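Local coordinates for hydrolase, putative (Plasmodium vivax, PDB 2B30), which is of unknown function but belongs to the Cof-like branch of the HAD hydrolases and may act, like its relatives, as a metal-dependent phosphatase, at residues G36-D41 against S48-A53; V279-H284 against V289-K294. All coordinates share one frame; numbering follows the deposited sequence.

Contact 1. Residues G36-D41 against S48-A53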
loop_
_atom_site.group_PDB
_atom_site.type_symbol
_atom_site.label_atom_id
_atom_site.label_comp_id
_atom_site.label_asym_id
_atom_site.label_seq_id
_atom_site.Cartn_x
_atom_site.Cartn_y
_atom_site.Cartn_z
ATOM N N GLY A 36 -5.623 21.306 2.520
ATOM C CA GLY A 36 -6.249 20.827 3.743
ATOM C C GLY A 36 -5.271 20.678 4.891
ATOM O O GLY A 36 -5.690 20.504 6.033
ATOM N N THR A 37 -3.976 20.753 4.597
ATOM C CA THR A 37 -2.939 20.611 5.610
ATOM C C THR A 37 -2.084 21.874 5.612
ATOM O O THR A 37 -2.185 22.679 6.525
ATOM C CB THR A 37 -2.078 19.332 5.368
ATOM O OG1 THR A 37 -2.922 18.169 5.371
ATOM C CG2 THR A 37 -1.015 19.181 6.435
ATOM N N LEU A 38 -1.275 22.058 4.574
ATOM C CA LEU A 38 -0.385 23.214 4.461
ATOM C C LEU A 38 -1.081 24.406 3.765
ATOM O O LEU A 38 -0.935 25.548 4.189
ATOM C CB LEU A 38 0.866 22.802 3.679
ATOM C CG LEU A 38 2.097 23.707 3.706
ATOM C CD1 LEU A 38 2.736 23.709 5.084
ATOM C CD2 LEU A 38 3.115 23.250 2.662
ATOM N N PHE A 39 -1.833 24.130 2.701
ATOM C CA PHE A 39 -2.526 25.155 1.928
ATOM C C PHE A 39 -4.000 25.182 2.310
ATOM O O PHE A 39 -4.666 24.144 2.236
ATOM C CB PHE A 39 -2.392 24.831 0.445
ATOM C CG PHE A 39 -3.058 25.820 -0.468
ATOM C CD1 PHE A 39 -2.306 26.789 -1.121
ATOM C CD2 PHE A 39 -4.431 25.764 -0.695
ATOM C CE1 PHE A 39 -2.910 27.694 -1.975
ATOM C CE2 PHE A 39 -5.040 26.671 -1.548
ATOM C CZ PHE A 39 -4.276 27.638 -2.191
ATOM N N VAL A 40 -4.510 26.368 2.673
ATOM C CA VAL A 40 -5.854 26.507 3.255
ATOM C C VAL A 40 -6.945 26.764 2.197
ATOM O O VAL A 40 -7.861 25.953 2.048
ATOM C CB VAL A 40 -5.879 27.620 4.336
ATOM C CG1 VAL A 40 -7.237 27.695 5.019
ATOM C CG2 VAL A 40 -4.786 27.387 5.374
ATOM N N ASP A 41 -6.854 27.879 1.471
ATOM C CA ASP A 41 -7.827 28.219 0.408
ATOM C C ASP A 41 -7.292 29.324 -0.509
ATOM O O ASP A 41 -6.140 29.733 -0.367
ATOM C CB ASP A 41 -9.187 28.624 1.008
ATOM C CG ASP A 41 -9.096 29.811 1.963
ATOM O OD1 ASP A 41 -8.305 30.761 1.721
ATOM O OD2 ASP A 41 -9.848 29.787 2.962
ATOM N N SER A 48 1.842 32.225 6.732
ATOM C CA SER A 48 3.240 32.596 6.964
ATOM C C SER A 48 3.957 31.755 8.040
ATOM O O SER A 48 5.173 31.555 7.950
ATOM C CB SER A 48 3.313 34.074 7.349
ATOM O OG SER A 48 2.457 34.327 8.445
ATOM N N GLU A 49 3.221 31.276 9.047
ATOM C CA GLU A 49 3.810 30.431 10.106
ATOM C C GLU A 49 4.322 29.133 9.511
ATOM O O GLU A 49 5.361 28.620 9.925
ATOM C CB GLU A 49 2.816 30.065 11.220
ATOM C CG GLU A 49 1.893 31.176 11.662
ATOM C CD GLU A 49 0.563 31.140 10.934
ATOM O OE1 GLU A 49 -0.209 30.190 11.180
ATOM O OE2 GLU A 49 0.294 32.056 10.121
ATOM N N ASN A 50 3.574 28.590 8.556
ATOM C CA ASN A 50 3.988 27.366 7.900
ATOM C C ASN A 50 5.259 27.576 7.069
ATOM O O ASN A 50 6.163 26.729 7.085
ATOM C CB ASN A 50 2.862 26.802 7.037
ATOM C CG ASN A 50 1.731 26.200 7.857
ATOM O OD1 ASN A 50 1.789 26.132 9.088
ATOM N ND2 ASN A 50 0.691 25.753 7.169
ATOM N N ILE A 51 5.333 28.712 6.377
ATOM C CA ILE A 51 6.517 29.071 5.590
ATOM C C ILE A 51 7.765 29.157 6.473
ATOM O O ILE A 51 8.815 28.635 6.105
ATOM C CB ILE A 51 6.302 30.376 4.783
ATOM C CG1 ILE A 51 5.592 30.088 3.461
ATOM C CG2 ILE A 51 7.610 31.042 4.432
ATOM C CD1 ILE A 51 4.169 29.658 3.599
ATOM N N ASP A 52 7.654 29.787 7.636
ATOM C CA ASP A 52 8.782 29.847 8.581
ATOM C C ASP A 52 9.135 28.466 9.105
ATOM O O ASP A 52 10.301 28.153 9.315
ATOM C CB ASP A 52 8.458 30.760 9.776
ATOM C CG ASP A 52 8.325 32.213 9.379
ATOM O OD1 ASP A 52 9.272 32.759 8.766
ATOM O OD2 ASP A 52 7.270 32.811 9.685
ATOM N N ALA A 53 8.109 27.652 9.336
ATOM C CA ALA A 53 8.300 26.301 9.861
ATOM C C ALA A 53 9.154 25.497 8.900
ATOM O O ALA A 53 10.139 24.876 9.299
ATOM C CB ALA A 53 6.960 25.616 10.073
#
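Asn50 and Leu38 carry most of the direct contact between residues 48-53 and the chain that leaves the DxDGT motif of this HAD-type hydrolase. In the Rossmann-like core of the family, strand 29-33 ends in that motif, here Asp33, Asp35, Gly36 and Thr37, which supplies two of the calcium ligands, and Leu38 follows directly on it. Asn50 lies on helix 48-60, and its side chain can be followed outward from the helix atom by atom. CB, directed at residues 36-41, meets the methyl CD1 of Leu38 at 3.7 Å. CG is 3.9 Å from the same CD1. At the amide the two ends part company. ND2 stays with Leu38, 3.6 Å from Leu38 CD1 and 3.4 Å from Leu38 O, to which it donates a weak hydrogen bond, bent to 140° at the hydrogen. OD1 turns to a third element and accepts a hydrogen bond from the backbone N of Ala290, in helix 288-297. A buried primary amide thus offers OD1 to helix 288-297 and one N-H, weakly, to the carbonyl of Leu38, which would tend to limit its rotation about the CB-CG bond.

Leu38 reaches this amide because CG stands anti to its backbone N (chi1 -165°), and the two side chains run past one another in opposite directions. Phe79 and Val289 also pack on the leucine. One residue earlier, Thr37 serves the metal site as a second-shell residue: its OG1 is hydrogen-bonded to OD2 of Asp33, a ligand of the bound calcium ion.

Contact 2. Residues V279-H284 against V289-K294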
loop_
_atom_site.group_PDB
_atom_site.type_symbol
_atom_site.label_atom_id
_atom_site.label_comp_id
_atom_site.label_asym_id
_atom_site.label_seq_id
_atom_site.Cartn_x
_atom_site.Cartn_y
_atom_site.Cartn_z
ATOM N N VAL A 279 -4.489 12.808 16.206
ATOM C CA VAL A 279 -5.196 13.936 15.623
ATOM C C VAL A 279 -4.661 15.203 16.270
ATOM O O VAL A 279 -4.592 15.295 17.501
ATOM C CB VAL A 279 -6.717 13.855 15.889
ATOM C CG1 VAL A 279 -7.449 15.042 15.216
ATOM C CG2 VAL A 279 -7.283 12.527 15.416
ATOM N N LEU A 280 -4.295 16.185 15.461
ATOM C CA LEU A 280 -3.780 17.435 16.017
ATOM C C LEU A 280 -4.915 18.237 16.672
ATOM O O LEU A 280 -6.057 18.191 16.230
ATOM C CB LEU A 280 -3.065 18.259 14.937
ATOM C CG LEU A 280 -1.755 17.666 14.386
ATOM C CD1 LEU A 280 -1.316 18.395 13.130
ATOM C CD2 LEU A 280 -0.637 17.715 15.409
ATOM N N PRO A 281 -4.608 18.975 17.742
ATOM C CA PRO A 281 -5.641 19.803 18.352
ATOM C C PRO A 281 -5.908 21.082 17.564
ATOM O O PRO A 281 -6.783 21.861 17.933
ATOM C CB PRO A 281 -5.035 20.146 19.711
ATOM C CG PRO A 281 -3.588 20.189 19.461
ATOM C CD PRO A 281 -3.322 19.099 18.456
ATOM N N VAL A 282 -5.165 21.292 16.484
ATOM C CA VAL A 282 -5.222 22.540 15.758
ATOM C C VAL A 282 -5.495 22.235 14.276
ATOM O O VAL A 282 -5.134 21.167 13.777
ATOM C CB VAL A 282 -3.906 23.330 16.020
ATOM C CG1 VAL A 282 -2.757 22.792 15.174
ATOM C CG2 VAL A 282 -4.090 24.810 15.800
ATOM N N SER A 283 -6.175 23.149 13.589
ATOM C CA SER A 283 -6.578 22.923 12.199
ATOM C C SER A 283 -5.617 23.610 11.227
ATOM O O SER A 283 -4.744 24.390 11.634
ATOM C CB SER A 283 -8.009 23.409 11.972
ATOM O OG SER A 283 -8.118 24.781 12.266
ATOM N N HIS A 284 -5.772 23.305 9.942
ATOM C CA HIS A 284 -4.847 23.816 8.937
ATOM C C HIS A 284 -4.793 25.341 8.875
ATOM O O HIS A 284 -3.704 25.900 8.738
ATOM C CB HIS A 284 -5.102 23.203 7.561
ATOM C CG HIS A 284 -6.417 23.570 6.953
ATOM N ND1 HIS A 284 -7.563 23.754 7.697
ATOM C CD2 HIS A 284 -6.773 23.754 5.662
ATOM C CE1 HIS A 284 -8.565 24.052 6.890
ATOM N NE2 HIS A 284 -8.112 24.059 5.649
ATOM N N VAL A 289 0.680 22.684 10.581
ATOM C CA VAL A 289 2.031 22.268 10.194
ATOM C C VAL A 289 3.056 22.990 11.069
ATOM O O VAL A 289 3.898 22.360 11.695
ATOM C CB VAL A 289 2.324 22.556 8.710
ATOM C CG1 VAL A 289 3.758 22.147 8.359
ATOM C CG2 VAL A 289 1.307 21.841 7.814
ATOM N N ALA A 290 2.959 24.315 11.123
ATOM C CA ALA A 290 3.775 25.116 12.047
ATOM C C ALA A 290 3.744 24.537 13.469
ATOM O O ALA A 290 4.793 24.326 14.080
ATOM C CB ALA A 290 3.303 26.573 12.049
ATOM N N TYR A 291 2.537 24.259 13.966
ATOM C CA TYR A 291 2.329 23.673 15.297
ATOM C C TYR A 291 3.063 22.349 15.496
ATOM O O TYR A 291 3.715 22.146 16.518
ATOM C CB TYR A 291 0.833 23.462 15.548
ATOM C CG TYR A 291 0.509 22.737 16.842
ATOM C CD1 TYR A 291 0.452 23.428 18.052
ATOM C CD2 TYR A 291 0.245 21.367 16.854
ATOM C CE1 TYR A 291 0.154 22.773 19.238
ATOM C CE2 TYR A 291 -0.061 20.707 18.036
ATOM C CZ TYR A 291 -0.098 21.415 19.227
ATOM O OH TYR A 291 -0.388 20.776 20.411
ATOM N N LEU A 292 2.950 21.454 14.520
ATOM C CA LEU A 292 3.568 20.138 14.617
ATOM C C LEU A 292 5.086 20.221 14.486
ATOM O O LEU A 292 5.805 19.608 15.269
ATOM C CB LEU A 292 2.977 19.202 13.561
ATOM C CG LEU A 292 3.471 17.759 13.438
ATOM C CD1 LEU A 292 3.553 17.060 14.776
ATOM C CD2 LEU A 292 2.553 16.992 12.502
ATOM N N LEU A 293 5.580 20.988 13.520
ATOM C CA LEU A 293 7.031 21.090 13.310
ATOM C C LEU A 293 7.744 21.683 14.534
ATOM O O LEU A 293 8.860 21.262 14.867
ATOM C CB LEU A 293 7.368 21.912 12.056
ATOM C CG LEU A 293 6.835 21.458 10.689
ATOM C CD1 LEU A 293 7.704 22.022 9.571
ATOM C CD2 LEU A 293 6.751 19.942 10.573
ATOM N N LYS A 294 7.099 22.643 15.202
ATOM C CA LYS A 294 7.641 23.223 16.433
ATOM C C LYS A 294 7.837 22.137 17.501
ATOM O O LYS A 294 8.874 22.088 18.171
ATOM C CB LYS A 294 6.736 24.351 16.957
#
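With chi1 at 174°, the CG of Tyr291 lies anti to the backbone N and the phenol ring is carried from helix 288-297 toward the loop 280-282; Leu280, with CG anti to its carbonyl carbon (chi1 -67°), answers from the loop. Their side chains pass in opposite directions, and the methyl CD2 of Leu280 arrives at the ring edge, near the ring plane, 4.0 Å from CE2 of Tyr291. Val282 approaches obliquely from farther along the loop, its CG1 3.7 Å from Tyr291 CG. Near the hydroxyl end the proline ring of Pro281 crosses the tyrosine at about a right angle, with CD of Pro281 3.7 Å from Tyr291 CE2 and CG of Pro281 3.4 Å from Tyr291 OH. Val282 and Pro281 therefore lie on one side of the ring, obliquely, with Leu280 at its edge.

The loop follows strand 278-279, the edge strand of the parallel part of the Rossmann-like HAD core, and the helix then packs back against that sheet. Backbone hydrogen bonds between Leu280 and Ala264 and between Val282 and Ala266 carry the pairing with strand 261-264 and the residues just after it beyond the short strand. No hydrogen bond joins loop to helix directly; apolar side chains make the contact.

Deeper in, Leu280 uses its other branch: CD1 meets CD2 of Leu292 at 4.2 Å, the two leucines crossing at about a right angle. Both also touch Val246 of strand 243-247, while Val18 of helix 18-21 packs on Leu280, Pro281 and Tyr291.

In the fold
Contact 1 closes before contact 2 opens along the chain, yet their centres lie only 10 Å apart in the same HAD core. Contact 1 follows strand 29-33, in the middle of the eight-stranded sheet, whereas contact 2 follows the edge strand 278-279. Two neighbouring helices, 48-60 and 288-297, bring them together: Glu49 packs on Ala290 and Ala53 on Leu293. Helix 34-38 and the loop before helix 288-297 also meet, with CB of His284 packed beside the backbone carbonyls of Gly36 and Thr37, and Asn267 hydrogen-bonded to both Gly36 and His284. The beginning and the end of the core domain are thereby joined beside the DxDGT motif, which supplies two of the calcium ligands.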